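Local coordinates for protein prenylcyclase (Actinoplanes teichomyceticus, PDB 6IJ1) that probably acts on prenyl substrates as a terpene cyclase or prenyltransferase-like enzyme, at residues A218-A221 with A222-A226; V18-L21 with L22-E26. All blocks are in the same frame, centred on the assembly; numbering follows the deposited sequence.

Contact 1: A218-A221 with A222-A226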
ATOM      1  N   ALA A 218       1.818  16.377  12.600  1.00 15.93           N
ATOM      2  CA  ALA A 218       2.033  15.841  11.238  1.00 14.28           C
ATOM      3  C   ALA A 218       0.702  15.378  10.640  1.00 18.40           C
ATOM      4  O   ALA A 218       0.463  15.657   9.470  1.00 16.47           O
ATOM      5  CB  ALA A 218       3.034  14.717  11.279  1.00 16.52           C
ATOM      6  N   ARG A 219      -0.117  14.693  11.432  1.00 14.99           N
ATOM      7  CA  ARG A 219      -1.415  14.183  10.923  1.00 14.98           C
ATOM      8  C   ARG A 219      -2.361  15.336  10.590  1.00 18.74           C
ATOM      9  O   ARG A 219      -3.052  15.242   9.590  1.00 18.82           O
ATOM     10  CB  ARG A 219      -2.022  13.189  11.913  1.00 30.00           C
ATOM     11  CG  ARG A 219      -1.289  11.858  11.925  1.00 30.00           C
ATOM     12  CD  ARG A 219      -1.926  10.874  12.869  1.00 30.00           C
ATOM     13  NE  ARG A 219      -1.520  11.121  14.233  1.00 30.00           N
ATOM     14  CZ  ARG A 219      -2.343  11.070  15.260  1.00 30.00           C
ATOM     15  NH1 ARG A 219      -3.645  11.066  15.051  1.00 30.00           N
ATOM     16  NH2 ARG A 219      -1.862  10.997  16.482  1.00 30.00           N
ATOM     17  N   ALA A 220      -2.383  16.379  11.415  1.00 15.48           N
ATOM     18  CA  ALA A 220      -3.272  17.531  11.144  1.00 17.27           C
ATOM     19  C   ALA A 220      -2.845  18.236   9.855  1.00 18.59           C
ATOM     20  O   ALA A 220      -3.721  18.670   9.118  1.00 19.47           O
ATOM     21  CB  ALA A 220      -3.255  18.478  12.316  1.00 18.08           C
ATOM     22  N   ALA A 221      -1.538  18.368   9.628  1.00 17.67           N
ATOM     23  CA  ALA A 221      -1.026  19.041   8.414  1.00 16.25           C
ATOM     24  C   ALA A 221      -1.361  18.194   7.183  1.00 18.56           C
ATOM     25  O   ALA A 221      -1.768  18.759   6.174  1.00 18.25           O
ATOM     26  CB  ALA A 221       0.457  19.270   8.534  1.00 20.17           C
ATOM     27  N   ALA A 222      -1.205  16.879   7.293  1.00 16.28           N
ATOM     28  CA  ALA A 222      -1.498  15.983   6.154  1.00 16.48           C
ATOM     29  C   ALA A 222      -2.996  16.002   5.841  1.00 17.67           C
ATOM     30  O   ALA A 222      -3.348  15.943   4.667  1.00 17.80           O
ATOM     31  CB  ALA A 222      -1.030  14.589   6.475  1.00 15.65           C
ATOM     32  N   ALA A 223      -3.841  16.045   6.867  1.00 16.24           N
ATOM     33  CA  ALA A 223      -5.300  16.043   6.620  1.00 14.99           C
ATOM     34  C   ALA A 223      -5.667  17.298   5.831  1.00 16.07           C
ATOM     35  O   ALA A 223      -6.513  17.219   4.953  1.00 17.62           O
ATOM     36  CB  ALA A 223      -6.051  15.971   7.925  1.00 17.04           C
ATOM     37  N   ARG A 224      -5.044  18.418   6.175  1.00 17.30           N
ATOM     38  CA  ARG A 224      -5.324  19.665   5.480  1.00 18.23           C
ATOM     39  C   ARG A 224      -4.857  19.593   4.022  1.00 18.35           C
ATOM     40  O   ARG A 224      -5.570  20.037   3.111  1.00 19.09           O
ATOM     41  CB  ARG A 224      -4.664  20.843   6.189  1.00 18.97           C
ATOM     42  CG  ARG A 224      -5.501  21.274   7.414  1.00 20.79           C
ATOM     43  CD  ARG A 224      -4.669  21.684   8.629  1.00 20.01           C
ATOM     44  NE  ARG A 224      -5.618  22.265   9.594  1.00 22.07           N
ATOM     45  CZ  ARG A 224      -6.270  21.567  10.505  1.00 21.14           C
ATOM     46  NH1 ARG A 224      -6.076  20.229  10.590  1.00 19.25           N
ATOM     47  NH2 ARG A 224      -7.170  22.183  11.344  1.00 21.12           N
ATOM     48  N   TRP A 225      -3.671  19.024   3.773  1.00 15.64           N
ATOM     49  CA  TRP A 225      -3.216  18.840   2.394  1.00 15.96           C
ATOM     50  C   TRP A 225      -4.225  17.994   1.619  1.00 17.41           C
ATOM     51  O   TRP A 225      -4.631  18.338   0.479  1.00 17.16           O
ATOM     52  CB  TRP A 225      -1.837  18.169   2.405  1.00 15.34           C
ATOM     53  CG  TRP A 225      -1.385  17.768   1.038  1.00 14.90           C
ATOM     54  CD1 TRP A 225      -0.744  18.552   0.122  1.00 19.74           C
ATOM     55  CD2 TRP A 225      -1.523  16.468   0.446  1.00 14.89           C
ATOM     56  NE1 TRP A 225      -0.488  17.835  -1.043  1.00 20.93           N
ATOM     57  CE2 TRP A 225      -0.987  16.566  -0.863  1.00 17.29           C
ATOM     58  CE3 TRP A 225      -2.101  15.267   0.849  1.00 16.61           C
ATOM     59  CZ2 TRP A 225      -0.976  15.470  -1.759  1.00 16.90           C
ATOM     60  CZ3 TRP A 225      -2.068  14.148  -0.045  1.00 16.30           C
ATOM     61  CH2 TRP A 225      -1.468  14.266  -1.305  1.00 16.07           C
ATOM     62  N   ALA A 226      -4.633  16.877   2.207  1.00 16.09           N
ATOM     63  CA  ALA A 226      -5.526  15.940   1.517  1.00 15.18           C
ATOM     64  C   ALA A 226      -6.880  16.571   1.251  1.00 17.03           C
ATOM     65  O   ALA A 226      -7.474  16.320   0.192  1.00 17.09           O
ATOM     66  CB  ALA A 226      -5.667  14.641   2.327  1.00 16.88           C
TER

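Contact 2: V18-L21 with L22-E26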
ATOM      1  N   VAL A  18     -17.105  -6.333  -1.719  1.00 17.92           N
ATOM      2  CA  VAL A  18     -16.747  -7.610  -1.108  1.00 17.69           C
ATOM      3  C   VAL A  18     -17.088  -8.779  -2.026  1.00 18.48           C
ATOM      4  O   VAL A  18     -16.264  -9.670  -2.241  1.00 20.37           O
ATOM      5  CB  VAL A  18     -17.428  -7.764   0.272  1.00 18.48           C
ATOM      6  CG1 VAL A  18     -17.207  -9.191   0.784  1.00 19.62           C
ATOM      7  CG2 VAL A  18     -16.807  -6.792   1.236  1.00 20.29           C
ATOM      8  N   ASP A  19     -18.293  -8.772  -2.620  1.00 18.39           N
ATOM      9  CA  ASP A  19     -18.634  -9.842  -3.551  1.00 19.73           C
ATOM     10  C   ASP A  19     -17.670  -9.873  -4.729  1.00 19.27           C
ATOM     11  O   ASP A  19     -17.294 -10.938  -5.179  1.00 19.88           O
ATOM     12  CB  ASP A  19     -20.034  -9.667  -4.092  1.00 22.29           C
ATOM     13  CG  ASP A  19     -21.133  -9.967  -3.041  1.00 33.88           C
ATOM     14  OD1 ASP A  19     -20.886 -10.744  -2.096  1.00 39.33           O
ATOM     15  OD2 ASP A  19     -22.221  -9.418  -3.201  1.00 37.89           O
ATOM     16  N   PHE A  20     -17.281  -8.706  -5.273  1.00 18.32           N
ATOM     17  CA  PHE A  20     -16.282  -8.711  -6.350  1.00 18.07           C
ATOM     18  C   PHE A  20     -15.002  -9.396  -5.895  1.00 16.23           C
ATOM     19  O   PHE A  20     -14.473 -10.261  -6.578  1.00 18.87           O
ATOM     20  CB  PHE A  20     -15.998  -7.265  -6.803  1.00 16.75           C
ATOM     21  CG  PHE A  20     -14.832  -7.152  -7.758  1.00 17.44           C
ATOM     22  CD1 PHE A  20     -15.026  -7.301  -9.116  1.00 17.10           C
ATOM     23  CD2 PHE A  20     -13.535  -6.886  -7.287  1.00 17.44           C
ATOM     24  CE1 PHE A  20     -13.914  -7.207 -10.012  1.00 17.14           C
ATOM     25  CE2 PHE A  20     -12.456  -6.773  -8.179  1.00 17.61           C
ATOM     26  CZ  PHE A  20     -12.637  -6.944  -9.511  1.00 18.61           C
ATOM     27  N   LEU A  21     -14.491  -9.034  -4.707  1.00 16.74           N
ATOM     28  CA  LEU A  21     -13.205  -9.592  -4.302  1.00 17.65           C
ATOM     29  C   LEU A  21     -13.316 -11.085  -3.983  1.00 17.93           C
ATOM     30  O   LEU A  21     -12.449 -11.863  -4.344  1.00 19.09           O
ATOM     31  CB  LEU A  21     -12.661  -8.845  -3.080  1.00 19.08           C
ATOM     32  CG  LEU A  21     -12.191  -7.396  -3.337  1.00 14.28           C
ATOM     33  CD1 LEU A  21     -11.853  -6.717  -2.028  1.00 16.53           C
ATOM     34  CD2 LEU A  21     -10.993  -7.443  -4.298  1.00 16.91           C
ATOM     35  N   LEU A  22     -14.388 -11.498  -3.306  1.00 18.60           N
ATOM     36  CA  LEU A  22     -14.554 -12.933  -3.049  1.00 20.17           C
ATOM     37  C   LEU A  22     -14.696 -13.721  -4.342  1.00 21.92           C
ATOM     38  O   LEU A  22     -14.169 -14.830  -4.444  1.00 21.24           O
ATOM     39  CB  LEU A  22     -15.770 -13.149  -2.148  1.00 21.34           C
ATOM     40  CG  LEU A  22     -15.616 -12.624  -0.741  1.00 20.62           C
ATOM     41  CD1 LEU A  22     -16.995 -12.803  -0.017  1.00 25.87           C
ATOM     42  CD2 LEU A  22     -14.477 -13.319   0.012  1.00 24.36           C
ATOM     43  N   ASP A  23     -15.416 -13.179  -5.343  1.00 20.22           N
ATOM     44  CA  ASP A  23     -15.540 -13.893  -6.615  1.00 20.73           C
ATOM     45  C   ASP A  23     -14.235 -13.973  -7.372  1.00 22.82           C
ATOM     46  O   ASP A  23     -14.077 -14.863  -8.231  1.00 23.87           O
ATOM     47  CB  ASP A  23     -16.611 -13.234  -7.487  1.00 22.39           C
ATOM     48  CG  ASP A  23     -18.023 -13.486  -6.963  1.00 41.12           C
ATOM     49  OD1 ASP A  23     -18.169 -14.315  -6.033  1.00 48.98           O
ATOM     50  OD2 ASP A  23     -18.987 -12.872  -7.477  1.00 47.96           O
ATOM     51  N   ARG A  24     -13.268 -13.100  -7.086  1.00 19.33           N
ATOM     52  CA  ARG A  24     -11.991 -13.138  -7.781  1.00 21.54           C
ATOM     53  C   ARG A  24     -10.922 -13.938  -7.025  1.00 21.45           C
ATOM     54  O   ARG A  24      -9.755 -13.955  -7.433  1.00 21.90           O
ATOM     55  CB  ARG A  24     -11.493 -11.693  -8.061  1.00 22.69           C
ATOM     56  CG  ARG A  24     -12.376 -10.737  -8.883  1.00 32.80           C
ATOM     57  CD  ARG A  24     -12.721 -11.332 -10.147  1.00 32.73           C
ATOM     58  NE  ARG A  24     -13.562 -10.533 -11.068  1.00 41.10           N
ATOM     59  CZ  ARG A  24     -14.866 -10.293 -10.905  1.00 39.31           C
ATOM     60  NH1 ARG A  24     -15.482 -10.675  -9.779  1.00 36.83           N
ATOM     61  NH2 ARG A  24     -15.554  -9.627 -11.857  1.00 38.17           N
ATOM     62  N   ARG A  25     -11.281 -14.631  -5.943  1.00 22.18           N
ATOM     63  CA  ARG A  25     -10.335 -15.573  -5.331  1.00 21.19           C
ATOM     64  C   ARG A  25      -9.900 -16.651  -6.309  1.00 26.73           C
ATOM     65  O   ARG A  25     -10.703 -17.147  -7.107  1.00 26.62           O
ATOM     66  CB  ARG A  25     -10.992 -16.277  -4.142  1.00 21.81           C
ATOM     67  CG  ARG A  25     -11.035 -15.476  -2.848  1.00 21.76           C
ATOM     68  CD  ARG A  25     -11.884 -16.209  -1.788  1.00 21.57           C
ATOM     69  NE  ARG A  25     -13.274 -16.286  -2.219  1.00 20.34           N
ATOM     70  CZ  ARG A  25     -14.217 -16.922  -1.505  1.00 27.06           C
ATOM     71  NH1 ARG A  25     -13.878 -17.533  -0.358  1.00 28.72           N
ATOM     72  NH2 ARG A  25     -15.457 -16.971  -1.933  1.00 29.51           N
ATOM     73  N   GLU A  26      -8.641 -17.040  -6.203  1.00 21.66           N
ATOM     74  CA  GLU A  26      -8.162 -18.276  -6.814  1.00 23.48           C
ATOM     75  C   GLU A  26      -8.833 -19.463  -6.119  1.00 28.03           C
ATOM     76  O   GLU A  26      -9.512 -19.322  -5.088  1.00 25.78           O
ATOM     77  CB  GLU A  26      -6.651 -18.363  -6.700  1.00 24.25           C
ATOM     78  CG  GLU A  26      -5.922 -17.216  -7.393  1.00 25.40           C
ATOM     79  CD  GLU A  26      -6.265 -17.094  -8.898  1.00 32.54           C
ATOM     80  OE1 GLU A  26      -6.296 -18.131  -9.614  1.00 36.58           O
ATOM     81  OE2 GLU A  26      -6.525 -15.968  -9.387  1.00 26.85           O
TER

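Contact 1: A218-A221 with A222-A226
Arg224 folds back over one turn of helix to meet Ala220, and two of its nitrogens converge on the same carbonyl oxygen. The backbone bond, Arg224 N to Ala220 O, is 3.2 Å long; the guanidinium bond, from Arg224 NH1 to Ala220 O, is the straighter, with an N-H...O angle of 164°. The two donors come from opposite faces of the carbonyl plane, NH1 lying 39° above it and not on a lone pair, while the oxygen itself sits at the edge of the guanidinium, in its plane. What brings the group round is the bend at chi2 (142°), which carries CD to 3.2 Å from Ala220 O and lets the terminal nitrogen turn back along the helix. The other terminal nitrogen, NH2, forms a salt bridge with Glu260, so the guanidinium is held from two directions and its rotation is probably restricted.

The other hydrogen bonds across the two segments are main-chain bonds between residues four apart: Ala222 N to Ala218 O (3.0 Å), Ala223 N to Arg219 O (2.9 Å) and Trp225 N to Ala221 O (3.1 Å). Ala218 O also accepts a bond from Gln184.

Beyond these bonds the methyl groups only brush polar atoms: Ala220 CB lies 3.7 Å from Arg224 NH1, and Ala223 CB 3.5 Å from Arg219 O. Ala222 and Trp225 both touch Thr202 of helix 198-209, and Ala226 meets helix 246-256 at Ala255 and Val256.

The succession of i to i+4 bonds identifies regular alpha-helix, here the middle of helix 216-229, with Ala222, Ala226 and Trp225 turned to neighbouring helices and a side-chain-to-backbone bond added at Arg224.

Contact 2: V18-L21 with L22-E26
Arg24 lays its guanidinium over the CD1-CE1 side of the Phe20 ring, with Phe20 CE1 3.3 Å above the centre of the guanidinium plane. The two planes are 39° apart, a tilted overlap. Lower in the chain, Arg24 CG makes a CH-pi contact over the ring face, 3.9 Å from the centroid and 14° off the normal. With CG beside the backbone N, the bend at chi2 (-54°) curls the arginine back to the ring, and NH1 adds a weak bond to Phe20 O. Shortening Arg24 to an alanine would remove CG and the guanidinium, and the Phe20 ring is likely to lose its cover on one face and be freer to turn.

Val18 and Leu22 lie side by side, CG1 to CD1 at 3.7 Å. Beyond them, Arg25 NE donates to Leu22 O at 2.8 Å, in the carbonyl plane and on a lone pair, while Leu22 CD2 sits over the guanidinium face.

Arg24 is the first residue to leave helical backbone angles, so the contact closes helix 10-23. Phe20, Leu21 and Arg24 pack on helix 327-341, at Leu327, Thr330 and Leu334, whereas Val18 and Leu22 face helix 58-71 through Ala60, Ala59 and Ala63.

In the fold
Contacts 1 and 2 are local features of one largely helical chain: their centres are 34 Å apart and their nearest atoms about 23 Å. Each centre lies about 19 Å from the centre of the chain. Contact 1 falls within helix 216-229, beside helices 198-209 and 246-256; contact 2 ends helix 10-23, between helices 58-71 and 327-341, and so joins the first helix to the last. In both, an arginine turns back to the residue four earlier, by a straight N-H...O bond in 218-226 but mainly over a ring in 18-26. A bound acetate, probably from the crystallisation liquor, lies about 4 Å from the Phe20 side chain and does not by itself identify an active site.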